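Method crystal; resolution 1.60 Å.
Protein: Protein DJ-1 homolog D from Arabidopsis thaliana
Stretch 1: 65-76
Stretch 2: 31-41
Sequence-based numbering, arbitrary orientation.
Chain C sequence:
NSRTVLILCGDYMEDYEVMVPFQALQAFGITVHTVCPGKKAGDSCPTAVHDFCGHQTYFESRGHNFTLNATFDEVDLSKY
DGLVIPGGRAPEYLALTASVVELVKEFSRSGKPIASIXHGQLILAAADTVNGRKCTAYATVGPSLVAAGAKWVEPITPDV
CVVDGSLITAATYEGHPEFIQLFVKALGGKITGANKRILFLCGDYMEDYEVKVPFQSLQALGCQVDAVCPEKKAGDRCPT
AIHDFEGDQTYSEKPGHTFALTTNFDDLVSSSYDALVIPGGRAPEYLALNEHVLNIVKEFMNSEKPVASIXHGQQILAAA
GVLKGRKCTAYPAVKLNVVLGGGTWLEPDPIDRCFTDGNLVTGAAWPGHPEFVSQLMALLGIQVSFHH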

# COMPACT_ATOMS: atom_id res chain seq x y z
N ASN C 65 4.68 3.27 14.02
CA ASN C 65 4.86 4.65 14.44
C ASN C 65 5.66 4.50 15.73
O ASN C 65 5.40 3.59 16.51
CB ASN C 65 3.53 5.32 14.72
CG ASN C 65 2.72 5.56 13.47
OD1 ASN C 65 3.25 6.03 12.46
ND2 ASN C 65 1.43 5.24 13.52
N PHE C 66 6.65 5.36 15.93
CA PHE C 66 7.48 5.29 17.13
C PHE C 66 7.14 6.40 18.12
O PHE C 66 7.18 7.58 17.77
CB PHE C 66 8.96 5.40 16.76
CG PHE C 66 9.89 5.10 17.90
CD1 PHE C 66 10.25 3.80 18.19
CD2 PHE C 66 10.34 6.13 18.72
CE1 PHE C 66 11.06 3.51 19.29
CE2 PHE C 66 11.15 5.85 19.83
CZ PHE C 66 11.51 4.53 20.11
N THR C 67 6.84 6.01 19.36
CA THR C 67 6.49 6.98 20.39
C THR C 67 7.71 7.42 21.20
O THR C 67 8.39 6.60 21.81
CB THR C 67 5.44 6.40 21.36
OG1 THR C 67 4.30 5.93 20.62
CG2 THR C 67 4.99 7.46 22.35
N LEU C 68 7.97 8.72 21.19
CA LEU C 68 9.10 9.30 21.90
C LEU C 68 8.81 9.32 23.40
O LEU C 68 7.66 9.46 23.80
CB LEU C 68 9.34 10.73 21.42
CG LEU C 68 9.53 10.88 19.90
CD1 LEU C 68 9.47 12.35 19.52
CD2 LEU C 68 10.86 10.25 19.48
N ASN C 69 9.85 9.19 24.22
CA ASN C 69 9.67 9.22 25.67
C ASN C 69 10.38 10.39 26.33
O ASN C 69 10.41 10.50 27.56
CB ASN C 69 10.12 7.89 26.31
CG ASN C 69 11.62 7.67 26.24
OD1 ASN C 69 12.38 8.53 25.79
ND2 ASN C 69 12.06 6.51 26.71
N ALA C 70 10.95 11.27 25.52
CA ALA C 70 11.65 12.44 26.03
C ALA C 70 11.44 13.66 25.14
O ALA C 70 11.04 13.54 23.98
CB ALA C 70 13.14 12.14 26.17
N THR C 71 11.73 14.84 25.69
CA THR C 71 11.55 16.09 24.98
C THR C 71 12.88 16.72 24.58
O THR C 71 13.66 17.15 25.42
CB THR C 71 10.74 17.09 25.84
OG1 THR C 71 9.52 16.47 26.27
CG2 THR C 71 10.43 18.36 25.06
N PHE C 72 13.12 16.78 23.27
CA PHE C 72 14.34 17.33 22.70
C PHE C 72 14.78 18.66 23.31
O PHE C 72 15.93 18.82 23.72
CB PHE C 72 14.17 17.49 21.18
CG PHE C 72 15.42 17.89 20.47
CD1 PHE C 72 15.85 19.22 20.47
CD2 PHE C 72 16.19 16.94 19.81
CE1 PHE C 72 17.04 19.58 19.83
CE2 PHE C 72 17.38 17.29 19.17
CZ PHE C 72 17.80 18.62 19.18
N ASP C 73 13.85 19.61 23.36
CA ASP C 73 14.10 20.94 23.89
C ASP C 73 14.50 20.97 25.37
O ASP C 73 15.03 21.97 25.86
CB ASP C 73 12.86 21.81 23.65
CG ASP C 73 13.06 23.26 24.08
OD1 ASP C 73 13.20 23.51 25.30
OD2 ASP C 73 13.06 24.14 23.20
N GLU C 74 14.25 19.87 26.07
CA GLU C 74 14.56 19.79 27.50
C GLU C 74 15.73 18.86 27.81
O GLU C 74 15.97 18.53 28.97
CB GLU C 74 13.32 19.32 28.26
CG GLU C 74 12.21 20.36 28.32
CD GLU C 74 10.88 19.77 28.74
OE1 GLU C 74 10.87 18.88 29.62
OE2 GLU C 74 9.84 20.19 28.20
N VAL C 75 16.47 18.47 26.78
CA VAL C 75 17.61 17.57 26.94
C VAL C 75 18.80 18.18 27.68
O VAL C 75 19.24 19.29 27.38
CB VAL C 75 18.11 17.06 25.57
CG1 VAL C 75 19.42 16.31 25.73
CG2 VAL C 75 17.06 16.17 24.93
N ASP C 76 19.32 17.44 28.65
CA ASP C 76 20.49 17.86 29.42
C ASP C 76 21.57 16.82 29.14
O ASP C 76 21.64 15.79 29.82
CB ASP C 76 20.18 17.89 30.91
CG ASP C 76 21.39 18.26 31.75
OD1 ASP C 76 21.29 18.25 33.00
OD2 ASP C 76 22.45 18.57 31.16
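Stretch 2, residues 31-41: TVHTVCPGKKA

Stretch 2 enters as the end of a β-strand (31–35), passes through a type II turn from C36 to K39, closed by K39 N to C36 O at 3.0 Å, and leaves as extended chain through K40 and A41. G38, at phi 79°, takes a turn position where positive phi favours glycine. The strand and the outgoing arm both lie against the loop 68–71 and the F72 that opens the 3-10 segment of stretch 1, and together the two stretches bury 837 Å². The outgoing arm runs antiparallel to that loop, CA of A70 facing CA of A41 and CA of T71 facing CA of K40, each pair at 4.2 Å.

L68, the residue most covered, reaches into the turn: its CD1 lies 3.6 Å from C36 CB and 3.7 Å from K39 CB. T34 (chi1 p, side chain toward stretch 1) anchors the strand end. Its OG1 accepts N69 N at 3.0 Å, while water 1 joins T34 OG1 to T67 O, 2.7 Å from each. The N69 side-chain amide binds the strand backbone as a peptide would: T34 N donates to N69 OD1 at 2.7 Å, and N69 ND2 donates to V32 O at 3.0 Å. A weak bond from A70 N to T34 O, 3.1 Å, continues the contact.

F72 (chi1 t) points toward the turn and packs one ring face on P37, whose CB stands 4.1 Å from the ring centroid, almost on the normal; F72 CD2 also meets V35 CG2 at 3.8 Å. V35 CG1 fills the space beside it, 3.4 Å from A70 CB and 3.8 Å from V75 CG2. Water 2 lies between loop and turn, accepting from C36 N and F72 N, each 2.9 Å from its oxygen. On the outgoing arm, A41 N donates to T71 OG1 at 3.1 Å.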

# COMPACT_ATOMS: atom_id res chain seq x y z
N THR C 31 19.24 2.91 30.70
CA THR C 31 18.07 3.77 30.60
C THR C 31 18.21 4.49 29.26
O THR C 31 19.25 5.09 28.99
CB THR C 31 18.02 4.81 31.73
OG1 THR C 31 17.83 4.14 32.98
CG2 THR C 31 16.88 5.80 31.51
N VAL C 32 17.18 4.42 28.43
CA VAL C 32 17.23 5.04 27.12
C VAL C 32 16.13 6.08 26.89
O VAL C 32 14.95 5.82 27.12
CB VAL C 32 17.12 3.99 25.99
CG1 VAL C 32 17.30 4.65 24.63
CG2 VAL C 32 18.16 2.90 26.20
N HIS C 33 16.54 7.25 26.43
CA HIS C 33 15.62 8.34 26.13
C HIS C 33 15.63 8.60 24.63
O HIS C 33 16.68 8.55 23.99
CB HIS C 33 16.03 9.61 26.88
CG HIS C 33 15.76 9.55 28.35
ND1 HIS C 33 16.14 10.55 29.21
CD2 HIS C 33 15.13 8.62 29.10
CE1 HIS C 33 15.75 10.24 30.44
NE2 HIS C 33 15.14 9.07 30.40
N THR C 34 14.46 8.89 24.07
CA THR C 34 14.34 9.15 22.64
C THR C 34 13.76 10.54 22.43
O THR C 34 12.75 10.90 23.03
CB THR C 34 13.42 8.13 21.98
OG1 THR C 34 12.15 8.12 22.65
CG2 THR C 34 14.04 6.74 22.03
N VAL C 35 14.40 11.31 21.55
CA VAL C 35 13.97 12.67 21.26
C VAL C 35 13.99 13.00 19.77
O VAL C 35 14.72 12.39 18.99
CB VAL C 35 14.88 13.70 21.98
CG1 VAL C 35 14.81 13.48 23.49
CG2 VAL C 35 16.32 13.55 21.49
N CYS C 36 13.17 13.97 19.38
CA CYS C 36 13.10 14.42 17.99
C CYS C 36 12.90 15.92 18.05
O CYS C 36 12.02 16.40 18.75
CB CYS C 36 11.93 13.77 17.26
SG CYS C 36 11.70 14.40 15.57
N PRO C 37 13.73 16.69 17.31
CA PRO C 37 13.56 18.15 17.35
C PRO C 37 12.13 18.57 17.03
O PRO C 37 11.49 18.02 16.13
CB PRO C 37 14.57 18.64 16.31
CG PRO C 37 14.69 17.47 15.35
CD PRO C 37 14.73 16.30 16.30
N GLY C 38 11.63 19.55 17.78
CA GLY C 38 10.28 20.03 17.54
C GLY C 38 9.17 19.16 18.11
O GLY C 38 7.99 19.48 17.94
N LYS C 39 9.53 18.07 18.78
CA LYS C 39 8.53 17.18 19.36
C LYS C 39 8.79 16.96 20.84
O LYS C 39 9.90 17.14 21.32
CB LYS C 39 8.52 15.84 18.62
CG LYS C 39 8.16 15.97 17.15
CD LYS C 39 7.84 14.64 16.49
CE LYS C 39 7.39 14.86 15.05
NZ LYS C 39 6.87 13.62 14.40
N LYS C 40 7.74 16.56 21.56
CA LYS C 40 7.83 16.33 22.99
C LYS C 40 7.56 14.88 23.33
O LYS C 40 7.07 14.11 22.50
CB LYS C 40 6.82 17.21 23.73
CG LYS C 40 6.85 18.68 23.32
CD LYS C 40 5.86 19.50 24.15
CE LYS C 40 4.44 18.96 24.03
NZ LYS C 40 3.47 19.79 24.80
N ALA C 41 7.89 14.50 24.57
CA ALA C 41 7.66 13.13 25.02
C ALA C 41 6.19 12.81 24.81
O ALA C 41 5.31 13.63 25.11
CB ALA C 41 8.02 13.00 26.49
O HOH W 1 10.59 5.97 23.24
O HOH W 2 11.54 15.00 21.58
O HOH W 3 11.28 19.51 21.98